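Local structure of phage terminase large subunit (Thermus phage P7426, 7KS4) at residues T184-F195 against Q251-H260. The protein probably acts as the ATP-driven motor that pumps viral DNA into empty capsids and as the nuclease that cuts it, this chain being the N-terminal ATPase domain. Residues are numbered along the deposited sequence; the frame is centred on the assembly and turned at random.
Sequences TPKGLNWFYEFF and QEYGAEFVSH. With SO4 (sulfate ion), chain H.
Phe257 pushes its ring between Pro185 and the first turns of helix 190-197. CB of Pro185 lies over one face, 4.1 Å from the ring centroid, in a CH-pi contact; over the opposite face Tyr192 presents its ring edge, CD1 leading, in an edge-to-face pair with planes at 60°. CD2 of Phe191 reaches the rim near the ring plane, 3.8 Å from Phe257 CE1, and CE2 of Phe257 sits over one face of Phe195, 3.7 Å from its CD2. Tyr192 and Phe195 both hold CG anti to the backbone N (chi1 of Phe195 176°), which directs their rings from the helix toward Phe257 and completes an aromatic cluster. Leu188 CD2 lies over the centre of one face of the Tyr192 ring and 3.8 Å from Phe257 CB, while the Tyr192 hydroxyl hydrogen-bonds to Pro208 O.

In this P-loop ATPase fold, residues 184-189 connect strand 178-183 of the mixed sheet to helix 190-197, and the tail that runs out of helix 246-252 ends at His260; Phe257 joins that tail to the strand-helix connection and to helix 190-197, and also touches Cys41 of strand 37-42. Toward the nucleotide site, Thr184 N hydrogen-bonds to Glu155 OE2, of the predicted ATPase catalytic residue, and Thr184 OG1 lies 3.3 Å from Glu252 OE2.

The charged link is Lys186 NZ to Glu252 OE1, a 2.9 Å salt bridge using the syn side of the carboxylate, 18° out of its plane. Glu252 bends at chi2, folding its carboxylate back to the lysine. The Gln251 amide lies beside Lys186 and Gly187, but as modelled it sets OE1 against Pro185 O and NE2 against Gly187 N, like against like, so the opposite orientation is possible. Gly187 CA points a C-H at Val258 O, 3.2 Å away, and one water accepts from both Leu188 N and His260 N, although the end of the tail is poorly ordered.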
loop_
_atom_site.group_PDB
_atom_site.type_symbol
_atom_site.label_atom_id
_atom_site.label_comp_id
_atom_site.label_asym_id
_atom_site.label_seq_id
_atom_site.Cartn_x
_atom_site.Cartn_y
_atom_site.Cartn_z
ATOM N N THR A 184 -5.948 -2.090 -9.036
ATOM C CA THR A 184 -6.626 -1.830 -10.293
ATOM C C THR A 184 -8.121 -2.053 -10.081
ATOM O O THR A 184 -8.504 -2.901 -9.273
ATOM C CB THR A 184 -6.118 -2.753 -11.398
ATOM O OG1 THR A 184 -6.420 -4.107 -11.052
ATOM C CG2 THR A 184 -4.612 -2.598 -11.577
ATOM N N PRO A 185 -8.981 -1.286 -10.743
ATOM C CA PRO A 185 -10.410 -1.349 -10.415
ATOM C C PRO A 185 -11.068 -2.620 -10.933
ATOM O O PRO A 185 -10.641 -3.214 -11.928
ATOM C CB PRO A 185 -10.987 -0.103 -11.098
ATOM C CG PRO A 185 -10.049 0.179 -12.220
ATOM C CD PRO A 185 -8.688 -0.230 -11.725
ATOM N N LYS A 186 -12.142 -3.022 -10.255
ATOM C CA LYS A 186 -12.886 -4.226 -10.612
ATOM C C LYS A 186 -14.383 -3.932 -10.582
ATOM O O LYS A 186 -15.177 -4.639 -9.959
ATOM C CB LYS A 186 -12.511 -5.379 -9.684
ATOM C CG LYS A 186 -11.821 -6.528 -10.386
ATOM C CD LYS A 186 -10.399 -6.179 -10.755
ATOM C CE LYS A 186 -9.680 -7.366 -11.349
ATOM N NZ LYS A 186 -8.282 -7.026 -11.703
ATOM N N GLY A 187 -14.777 -2.867 -11.255
ATOM C CA GLY A 187 -16.173 -2.498 -11.319
ATOM C C GLY A 187 -16.601 -1.611 -10.167
ATOM O O GLY A 187 -15.798 -1.046 -9.414
ATOM N N LEU A 188 -17.919 -1.500 -10.028
ATOM C CA LEU A 188 -18.514 -0.590 -9.052
ATOM C C LEU A 188 -18.814 -1.367 -7.775
ATOM O O LEU A 188 -19.953 -1.740 -7.477
ATOM C CB LEU A 188 -19.758 0.064 -9.634
ATOM C CG LEU A 188 -19.526 0.721 -10.994
ATOM C CD1 LEU A 188 -20.824 1.298 -11.518
ATOM C CD2 LEU A 188 -18.453 1.807 -10.913
ATOM N N ASN A 189 -17.750 -1.608 -7.008
ATOM C CA ASN A 189 -17.834 -2.312 -5.737
ATOM C C ASN A 189 -17.308 -1.423 -4.617
ATOM O O ASN A 189 -17.221 -0.203 -4.785
ATOM C CB ASN A 189 -17.066 -3.632 -5.807
ATOM C CG ASN A 189 -15.570 -3.439 -5.990
ATOM O OD1 ASN A 189 -15.057 -2.317 -6.010
ATOM N ND2 ASN A 189 -14.863 -4.548 -6.147
ATOM N N TRP A 190 -16.967 -2.010 -3.467
ATOM C CA TRP A 190 -16.584 -1.191 -2.323
ATOM C C TRP A 190 -15.361 -0.330 -2.618
ATOM O O TRP A 190 -15.254 0.784 -2.096
ATOM C CB TRP A 190 -16.333 -2.076 -1.097
ATOM C CG TRP A 190 -15.024 -2.796 -1.109
ATOM C CD1 TRP A 190 -14.751 -3.991 -1.709
ATOM C CD2 TRP A 190 -13.812 -2.373 -0.481
ATOM N NE1 TRP A 190 -13.439 -4.340 -1.491
ATOM C CE2 TRP A 190 -12.842 -3.366 -0.736
ATOM C CE3 TRP A 190 -13.453 -1.257 0.277
ATOM C CZ2 TRP A 190 -11.531 -3.271 -0.267
ATOM C CZ3 TRP A 190 -12.149 -1.166 0.751
ATOM C CH2 TRP A 190 -11.206 -2.168 0.477
ATOM N N PHE A 191 -14.435 -0.816 -3.454
ATOM C CA PHE A 191 -13.240 -0.033 -3.760
ATOM C C PHE A 191 -13.598 1.235 -4.518
ATOM O O PHE A 191 -12.995 2.292 -4.297
ATOM C CB PHE A 191 -12.254 -0.883 -4.558
ATOM C CG PHE A 191 -11.023 -0.145 -4.995
ATOM C CD1 PHE A 191 -9.986 0.082 -4.109
ATOM C CD2 PHE A 191 -10.894 0.300 -6.303
ATOM C CE1 PHE A 191 -8.849 0.756 -4.508
ATOM C CE2 PHE A 191 -9.751 0.974 -6.711
ATOM C CZ PHE A 191 -8.727 1.200 -5.813
ATOM N N TYR A 192 -14.586 1.145 -5.414
ATOM C CA TYR A 192 -15.094 2.329 -6.097
ATOM C C TYR A 192 -15.675 3.333 -5.109
ATOM O O TYR A 192 -15.433 4.540 -5.219
ATOM C CB TYR A 192 -16.151 1.904 -7.116
ATOM C CG TYR A 192 -17.032 3.027 -7.592
ATOM C CD1 TYR A 192 -16.519 4.059 -8.375
ATOM C CD2 TYR A 192 -18.383 3.057 -7.267
ATOM C CE1 TYR A 192 -17.335 5.096 -8.815
ATOM C CE2 TYR A 192 -19.202 4.082 -7.698
ATOM C CZ TYR A 192 -18.677 5.095 -8.476
ATOM O OH TYR A 192 -19.503 6.111 -8.900
ATOM N N GLU A 193 -16.461 2.851 -4.147
ATOM C CA GLU A 193 -17.043 3.741 -3.150
ATOM C C GLU A 193 -15.961 4.459 -2.359
ATOM O O GLU A 193 -16.017 5.682 -2.179
ATOM C CB GLU A 193 -17.948 2.947 -2.217
ATOM C CG GLU A 193 -19.050 2.251 -2.963
ATOM C CD GLU A 193 -19.833 1.297 -2.113
ATOM O OE1 GLU A 193 -19.399 0.984 -0.979
ATOM O OE2 GLU A 193 -20.895 0.867 -2.599
ATOM N N PHE A 194 -14.973 3.709 -1.866
ATOM C CA PHE A 194 -13.901 4.314 -1.081
ATOM C C PHE A 194 -13.092 5.280 -1.922
ATOM O O PHE A 194 -12.681 6.344 -1.440
ATOM C CB PHE A 194 -13.000 3.231 -0.493
ATOM C CG PHE A 194 -13.452 2.736 0.849
ATOM C CD1 PHE A 194 -14.794 2.495 1.095
ATOM C CD2 PHE A 194 -12.538 2.504 1.862
ATOM C CE1 PHE A 194 -15.218 2.041 2.327
ATOM C CE2 PHE A 194 -12.957 2.047 3.102
ATOM C CZ PHE A 194 -14.300 1.813 3.333
ATOM N N PHE A 195 -12.846 4.926 -3.184
ATOM C CA PHE A 195 -12.157 5.845 -4.082
ATOM C C PHE A 195 -12.892 7.176 -4.158
ATOM O O PHE A 195 -12.291 8.247 -4.015
ATOM C CB PHE A 195 -12.030 5.228 -5.471
ATOM C CG PHE A 195 -11.415 6.152 -6.473
ATOM C CD1 PHE A 195 -10.044 6.216 -6.620
ATOM C CD2 PHE A 195 -12.206 6.988 -7.238
ATOM C CE1 PHE A 195 -9.473 7.079 -7.537
ATOM C CE2 PHE A 195 -11.640 7.852 -8.149
ATOM C CZ PHE A 195 -10.270 7.898 -8.294
ATOM N N GLN A 251 -9.832 -1.440 -17.607
ATOM C CA GLN A 251 -9.600 -1.577 -16.171
ATOM C C GLN A 251 -8.118 -1.649 -15.837
ATOM O O GLN A 251 -7.631 -0.902 -14.981
ATOM C CB GLN A 251 -10.286 -2.828 -15.627
ATOM C CG GLN A 251 -11.770 -2.713 -15.457
ATOM C CD GLN A 251 -12.314 -3.800 -14.551
ATOM O OE1 GLN A 251 -11.678 -4.838 -14.351
ATOM N NE2 GLN A 251 -13.484 -3.558 -13.985
ATOM N N GLU A 252 -7.397 -2.580 -16.468
ATOM C CA GLU A 252 -6.036 -2.871 -16.033
ATOM C C GLU A 252 -5.070 -1.765 -16.426
ATOM O O GLU A 252 -4.115 -1.492 -15.692
ATOM C CB GLU A 252 -5.573 -4.206 -16.611
ATOM C CG GLU A 252 -6.449 -5.387 -16.227
ATOM C CD GLU A 252 -6.601 -5.545 -14.723
ATOM O OE1 GLU A 252 -7.736 -5.816 -14.271
ATOM O OE2 GLU A 252 -5.594 -5.389 -13.995
ATOM N N TYR A 253 -5.301 -1.117 -17.565
ATOM C CA TYR A 253 -4.458 -0.024 -18.022
ATOM C C TYR A 253 -5.123 1.330 -17.905
ATOM O O TYR A 253 -4.487 2.284 -17.451
ATOM C CB TYR A 253 -4.040 -0.264 -19.477
ATOM C CG TYR A 253 -3.278 -1.549 -19.647
ATOM C CD1 TYR A 253 -2.053 -1.735 -19.024
ATOM C CD2 TYR A 253 -3.782 -2.582 -20.425
ATOM C CE1 TYR A 253 -1.350 -2.909 -19.168
ATOM C CE2 TYR A 253 -3.081 -3.764 -20.579
ATOM C CZ TYR A 253 -1.865 -3.921 -19.946
ATOM O OH TYR A 253 -1.164 -5.095 -20.097
ATOM N N GLY A 254 -6.397 1.444 -18.287
ATOM C CA GLY A 254 -7.098 2.699 -18.120
ATOM C C GLY A 254 -7.430 3.031 -16.680
ATOM O O GLY A 254 -7.670 4.200 -16.365
ATOM N N ALA A 255 -7.437 2.030 -15.798
ATOM C CA ALA A 255 -7.858 2.219 -14.411
ATOM C C ALA A 255 -9.284 2.764 -14.356
ATOM O O ALA A 255 -9.632 3.565 -13.485
ATOM C CB ALA A 255 -6.891 3.133 -13.654
ATOM N N GLU A 256 -10.121 2.309 -15.289
ATOM C CA GLU A 256 -11.491 2.787 -15.394
ATOM C C GLU A 256 -12.420 1.945 -14.535
ATOM O O GLU A 256 -12.253 0.724 -14.418
ATOM C CB GLU A 256 -11.969 2.765 -16.847
ATOM C CG GLU A 256 -11.262 3.772 -17.723
ATOM C CD GLU A 256 -11.718 3.724 -19.164
ATOM O OE1 GLU A 256 -12.855 3.278 -19.426
ATOM O OE2 GLU A 256 -10.924 4.125 -20.036
ATOM N N PHE A 257 -13.385 2.623 -13.917
ATOM C CA PHE A 257 -14.474 1.981 -13.193
ATOM C C PHE A 257 -15.615 1.748 -14.176
ATOM O O PHE A 257 -16.254 2.704 -14.625
ATOM C CB PHE A 257 -14.955 2.858 -12.043
ATOM C CG PHE A 257 -13.987 2.989 -10.906
ATOM C CD1 PHE A 257 -13.879 1.986 -9.961
ATOM C CD2 PHE A 257 -13.235 4.143 -10.748
ATOM C CE1 PHE A 257 -13.013 2.114 -8.887
ATOM C CE2 PHE A 257 -12.373 4.281 -9.683
ATOM C CZ PHE A 257 -12.264 3.263 -8.744
ATOM N N VAL A 258 -15.882 0.487 -14.499
ATOM C CA VAL A 258 -16.874 0.130 -15.506
ATOM C C VAL A 258 -17.928 -0.760 -14.860
ATOM O O VAL A 258 -17.592 -1.698 -14.127
ATOM C CB VAL A 258 -16.222 -0.571 -16.712
ATOM C CG1 VAL A 258 -15.111 0.296 -17.290
ATOM C CG2 VAL A 258 -15.661 -1.922 -16.313
ATOM N N SER A 259 -19.197 -0.468 -15.137
ATOM C CA SER A 259 -20.300 -1.297 -14.659
ATOM C C SER A 259 -20.311 -2.612 -15.430
ATOM O O SER A 259 -20.685 -2.647 -16.607
ATOM C CB SER A 259 -21.622 -0.552 -14.823
ATOM O OG SER A 259 -21.859 -0.233 -16.181
ATOM N N HIS A 260 -19.906 -3.696 -14.772
ATOM C CA HIS A 260 -19.838 -5.007 -15.413
ATOM C C HIS A 260 -21.212 -5.420 -15.938
ATOM O O HIS A 260 -21.474 -6.601 -16.168
ATOM C CB HIS A 260 -19.308 -6.063 -14.435
ATOM C CG HIS A 260 -17.852 -5.913 -14.109
ATOM N ND1 HIS A 260 -17.103 -6.929 -13.556
ATOM C CD2 HIS A 260 -17.008 -4.863 -14.259
ATOM C CE1 HIS A 260 -15.860 -6.514 -13.379
ATOM N NE2 HIS A 260 -15.777 -5.264 -13.798
HETATM S S SO4 H . 0.817 -8.698 -18.821
HETATM O O1 SO4 H . 1.233 -9.210 -20.125
HETATM O O2 SO4 H . 1.989 -8.517 -17.971
HETATM O O3 SO4 H . -0.093 -9.660 -18.202
HETATM O O4 SO4 H . 0.141 -7.411 -18.973
HETATM O O HOH W 1 -19.359 -3.231 -12.004
#